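Local coordinates for cell envelope-related transcriptional attenuator domain-containing protein (Streptococcus agalactiae, PDB 3OKZ) that is of unknown function but, as an LCP (LytR/CpsA/Psr) family member, probably takes part in attaching glycopolymers to the Gram-positive cell wall, at residues I261-Q271 / T285-Y296. Numbering follows the deposited sequence.
Sequences ILTKKHLLAVQ and TLKTSAILYEDY
Ile-261 lies against helix 293-296 with two methyl groups: CG2 at its start and CD1 at Tyr-296, its last residue. CD1 sits over the centre of the Tyr-296 ring, 3.9 Å from the ring centroid and almost on the ring normal. This is a CH-pi contact onto one face. CG2 is anti to the backbone N (CG1 at chi1 -58°) and rests on the backbone at Leu-292 and Tyr-293. Thr-263 lies alongside Tyr-293 and points the same way. Its CG2 is 3.4 Å from Tyr-293 CB and meets the ring obliquely.

Between these side chains, Tyr-293 N donates to Leu-262 O at 2.7 Å, with an N-H...O angle of 141°. Leu-292 CA also turns its hydrogen to this carbonyl.

The contact joins the C-terminal part of the LCP-family chain to the edge of its central mixed sheet. Ile-261 ends the outermost strand 258-261, which pairs with strand 241-252. Helix 264-277 follows, and the returning chain packs across its first turns. Ile-291 is backbone hydrogen-bonded to Leu-67.

Glu-294 turns sharply at chi2 and brings its carboxylate over the first turn of helix 264-277. Lys-264 N donates to the syn side of Glu-294 OE2 at 3.2 Å, 26° out of the carboxylate plane. The acid may also interact favourably with the helix dipole at this end. The Lys-264 chain is stretched out and runs roughly perpendicular to Asp-295. Its NZ forms a salt bridge to Asp-295 OD1 at 3.0 Å.

Farther along, Leu-268 and Leu-286 lie antiparallel, side by side, with Leu-268 CD2 3.6 Å from Leu-286 CB. Leu-267 CD2 touches Thr-288, whose OG1 closes an ST turn with Ala-290 N and is also hydrogen-bonded to Leu-104 O.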
loop_
_atom_site.group_PDB
_atom_site.type_symbol
_atom_site.label_atom_id
_atom_site.label_comp_id
_atom_site.label_asym_id
_atom_site.label_seq_id
_atom_site.Cartn_x
_atom_site.Cartn_y
_atom_site.Cartn_z
ATOM N N ILE A 261 15.386 -1.977 9.450
ATOM C CA ILE A 261 15.830 -3.357 9.275
ATOM C C ILE A 261 14.952 -4.317 10.070
ATOM O O ILE A 261 14.918 -4.282 11.298
ATOM C CB ILE A 261 17.307 -3.513 9.693
ATOM C CG1 ILE A 261 18.156 -2.548 8.861
ATOM C CG2 ILE A 261 17.761 -4.952 9.515
ATOM C CD1 ILE A 261 19.623 -2.859 8.834
ATOM N N LEU A 262 14.243 -5.170 9.340
ATOM C CA LEU A 262 13.324 -6.153 9.909
ATOM C C LEU A 262 14.030 -7.321 10.585
ATOM O O LEU A 262 15.108 -7.723 10.168
ATOM C CB LEU A 262 12.426 -6.702 8.799
ATOM C CG LEU A 262 11.654 -5.656 8.003
ATOM C CD1 LEU A 262 11.034 -6.277 6.787
ATOM C CD2 LEU A 262 10.590 -5.049 8.887
ATOM N N THR A 263 13.419 -7.861 11.632
ATOM C CA THR A 263 13.991 -9.013 12.314
ATOM C C THR A 263 13.385 -10.278 11.742
ATOM O O THR A 263 12.272 -10.250 11.203
ATOM C CB THR A 263 13.697 -9.023 13.822
ATOM O OG1 THR A 263 12.416 -8.427 14.082
ATOM C CG2 THR A 263 14.784 -8.295 14.561
ATOM N N LYS A 264 14.114 -11.386 11.870
ATOM C CA LYS A 264 13.642 -12.671 11.378
ATOM C C LYS A 264 12.333 -13.063 12.062
ATOM O O LYS A 264 11.336 -13.353 11.393
ATOM C CB LYS A 264 14.693 -13.758 11.619
ATOM C CG LYS A 264 15.930 -13.678 10.716
ATOM C CD LYS A 264 16.921 -14.822 10.996
ATOM C CE LYS A 264 18.179 -14.733 10.127
ATOM N NZ LYS A 264 19.206 -15.757 10.498
ATOM N N LYS A 265 12.336 -13.052 13.390
ATOM C CA LYS A 265 11.163 -13.428 14.173
ATOM C C LYS A 265 9.881 -12.736 13.714
ATOM O O LYS A 265 8.812 -13.343 13.690
ATOM C CB LYS A 265 11.400 -13.092 15.646
ATOM C CG LYS A 265 10.437 -13.749 16.627
ATOM C CD LYS A 265 10.896 -15.163 16.996
ATOM C CE LYS A 265 10.063 -15.755 18.134
ATOM N NZ LYS A 265 10.613 -17.055 18.625
ATOM N N HIS A 266 10.000 -11.465 13.347
ATOM C CA HIS A 266 8.851 -10.662 12.937
ATOM C C HIS A 266 8.358 -10.913 11.519
ATOM O O HIS A 266 7.200 -11.271 11.313
ATOM C CB HIS A 266 9.184 -9.178 13.084
ATOM C CG HIS A 266 8.001 -8.273 12.945
ATOM N ND1 HIS A 266 8.001 -7.167 12.122
ATOM C CD2 HIS A 266 6.793 -8.283 13.560
ATOM C CE1 HIS A 266 6.848 -6.533 12.237
ATOM N NE2 HIS A 266 6.097 -7.189 13.104
ATOM N N LEU A 267 9.237 -10.709 10.545
ATOM C CA LEU A 267 8.868 -10.886 9.152
ATOM C C LEU A 267 8.225 -12.233 8.862
ATOM O O LEU A 267 7.324 -12.321 8.035
ATOM C CB LEU A 267 10.086 -10.663 8.243
ATOM C CG LEU A 267 9.888 -10.875 6.737
ATOM C CD1 LEU A 267 8.648 -10.166 6.256
ATOM C CD2 LEU A 267 11.097 -10.372 5.998
ATOM N N LEU A 268 8.670 -13.284 9.539
ATOM C CA LEU A 268 8.082 -14.603 9.318
ATOM C C LEU A 268 6.618 -14.532 9.757
ATOM O O LEU A 268 5.708 -14.681 8.945
ATOM C CB LEU A 268 8.841 -15.665 10.127
ATOM C CG LEU A 268 8.635 -17.169 9.879
ATOM C CD1 LEU A 268 7.322 -17.630 10.464
ATOM C CD2 LEU A 268 8.699 -17.453 8.393
ATOM N N ALA A 269 6.406 -14.277 11.044
ATOM C CA ALA A 269 5.069 -14.168 11.611
ATOM C C ALA A 269 4.086 -13.423 10.704
ATOM O O ALA A 269 2.960 -13.874 10.475
ATOM C CB ALA A 269 5.144 -13.469 12.953
ATOM N N VAL A 270 4.522 -12.275 10.205
ATOM C CA VAL A 270 3.702 -11.436 9.340
ATOM C C VAL A 270 3.385 -12.139 8.024
ATOM O O VAL A 270 2.262 -12.044 7.512
ATOM C CB VAL A 270 4.412 -10.089 9.043
ATOM C CG1 VAL A 270 3.524 -9.201 8.196
ATOM C CG2 VAL A 270 4.770 -9.396 10.346
ATOM N N GLN A 271 4.377 -12.834 7.473
ATOM C CA GLN A 271 4.182 -13.554 6.226
ATOM C C GLN A 271 3.065 -14.553 6.472
ATOM O O GLN A 271 1.996 -14.475 5.878
ATOM C CB GLN A 271 5.447 -14.328 5.829
ATOM C CG GLN A 271 6.671 -13.507 5.427
ATOM C CD GLN A 271 7.787 -14.393 4.891
ATOM O OE1 GLN A 271 8.800 -13.913 4.383
ATOM N NE2 GLN A 271 7.599 -15.700 5.006
ATOM N N THR A 285 10.578 -22.078 8.405
ATOM C CA THR A 285 11.831 -21.349 8.269
ATOM C C THR A 285 11.554 -20.196 7.323
ATOM O O THR A 285 10.827 -20.341 6.347
ATOM C CB THR A 285 12.966 -22.237 7.687
ATOM O OG1 THR A 285 12.835 -22.325 6.263
ATOM C CG2 THR A 285 12.897 -23.641 8.277
ATOM N N LEU A 286 12.132 -19.047 7.621
ATOM C CA LEU A 286 11.916 -17.860 6.819
ATOM C C LEU A 286 12.759 -17.754 5.547
ATOM O O LEU A 286 13.873 -18.270 5.477
ATOM C CB LEU A 286 12.129 -16.629 7.712
ATOM C CG LEU A 286 12.330 -15.232 7.126
ATOM C CD1 LEU A 286 11.180 -14.855 6.205
ATOM C CD2 LEU A 286 12.438 -14.244 8.280
ATOM N N LYS A 287 12.188 -17.087 4.546
ATOM C CA LYS A 287 12.823 -16.820 3.255
ATOM C C LYS A 287 12.301 -15.449 2.845
ATOM O O LYS A 287 11.104 -15.183 2.945
ATOM C CB LYS A 287 12.411 -17.861 2.208
ATOM C CG LYS A 287 12.754 -17.493 0.768
ATOM C CD LYS A 287 12.251 -18.568 -0.178
ATOM C CE LYS A 287 12.230 -18.114 -1.632
ATOM N NZ LYS A 287 13.591 -17.894 -2.191
ATOM N N THR A 288 13.198 -14.580 2.404
ATOM C CA THR A 288 12.835 -13.228 2.003
ATOM C C THR A 288 14.002 -12.634 1.253
ATOM O O THR A 288 15.104 -13.179 1.287
ATOM C CB THR A 288 12.579 -12.320 3.221
ATOM O OG1 THR A 288 12.122 -11.037 2.779
ATOM C CG2 THR A 288 13.862 -12.126 4.003
ATOM N N SER A 289 13.771 -11.512 0.580
ATOM C CA SER A 289 14.852 -10.855 -0.150
ATOM C C SER A 289 15.330 -9.651 0.645
ATOM O O SER A 289 16.220 -8.922 0.218
ATOM C CB SER A 289 14.379 -10.423 -1.540
ATOM O OG SER A 289 13.149 -9.725 -1.467
ATOM N N ALA A 290 14.734 -9.461 1.815
ATOM C CA ALA A 290 15.081 -8.340 2.671
ATOM C C ALA A 290 16.213 -8.696 3.612
ATOM O O ALA A 290 16.387 -9.852 3.990
ATOM C CB ALA A 290 13.858 -7.874 3.467
ATOM N N ILE A 291 16.971 -7.671 3.981
ATOM C CA ILE A 291 18.108 -7.794 4.868
ATOM C C ILE A 291 17.607 -7.936 6.294
ATOM O O ILE A 291 16.985 -7.030 6.834
ATOM C CB ILE A 291 19.001 -6.547 4.743
ATOM C CG1 ILE A 291 19.650 -6.517 3.362
ATOM C CG2 ILE A 291 20.077 -6.558 5.808
ATOM C CD1 ILE A 291 18.663 -6.500 2.221
ATOM N N LEU A 292 17.865 -9.078 6.907
ATOM C CA LEU A 292 17.407 -9.291 8.266
ATOM C C LEU A 292 18.325 -8.667 9.309
ATOM O O LEU A 292 19.541 -8.524 9.112
ATOM C CB LEU A 292 17.233 -10.783 8.523
ATOM C CG LEU A 292 16.249 -11.431 7.545
ATOM C CD1 LEU A 292 16.289 -12.929 7.733
ATOM C CD2 LEU A 292 14.820 -10.891 7.765
ATOM N N TYR A 293 17.717 -8.298 10.426
ATOM C CA TYR A 293 18.413 -7.647 11.526
ATOM C C TYR A 293 19.545 -8.474 12.082
ATOM O O TYR A 293 20.556 -7.922 12.499
ATOM C CB TYR A 293 17.407 -7.313 12.633
ATOM C CG TYR A 293 17.976 -6.615 13.845
ATOM C CD1 TYR A 293 18.430 -7.338 14.944
ATOM C CD2 TYR A 293 18.018 -5.220 13.912
ATOM C CE1 TYR A 293 18.905 -6.687 16.090
ATOM C CE2 TYR A 293 18.492 -4.561 15.053
ATOM C CZ TYR A 293 18.930 -5.300 16.137
ATOM O OH TYR A 293 19.364 -4.654 17.274
ATOM N N GLU A 294 19.379 -9.794 12.069
ATOM C CA GLU A 294 20.387 -10.699 12.609
ATOM C C GLU A 294 21.560 -10.934 11.680
ATOM O O GLU A 294 22.696 -10.980 12.123
ATOM C CB GLU A 294 19.762 -12.049 12.970
ATOM C CG GLU A 294 18.741 -12.022 14.108
ATOM C CD GLU A 294 17.372 -11.474 13.704
ATOM O OE1 GLU A 294 16.451 -11.479 14.543
ATOM O OE2 GLU A 294 17.212 -11.036 12.549
ATOM N N ASP A 295 21.291 -11.090 10.392
ATOM C CA ASP A 295 22.366 -11.323 9.427
ATOM C C ASP A 295 23.118 -10.032 9.146
ATOM O O ASP A 295 24.191 -10.049 8.564
ATOM C CB ASP A 295 21.817 -11.872 8.099
ATOM C CG ASP A 295 20.829 -13.003 8.298
ATOM O OD1 ASP A 295 21.126 -13.937 9.078
ATOM O OD2 ASP A 295 19.754 -12.955 7.665
ATOM N N TYR A 296 22.553 -8.905 9.544
ATOM C CA TYR A 296 23.224 -7.646 9.295
ATOM C C TYR A 296 24.198 -7.351 10.429
ATOM O O TYR A 296 25.305 -6.851 10.221
ATOM C CB TYR A 296 22.191 -6.528 9.157
ATOM C CG TYR A 296 22.793 -5.148 9.008
ATOM C CD1 TYR A 296 23.176 -4.408 10.130
ATOM C CD2 TYR A 296 22.992 -4.584 7.752
ATOM C CE1 TYR A 296 23.741 -3.135 10.002
ATOM C CE2 TYR A 296 23.560 -3.313 7.613
ATOM C CZ TYR A 296 23.929 -2.597 8.743
ATOM O OH TYR A 296 24.474 -1.340 8.618
#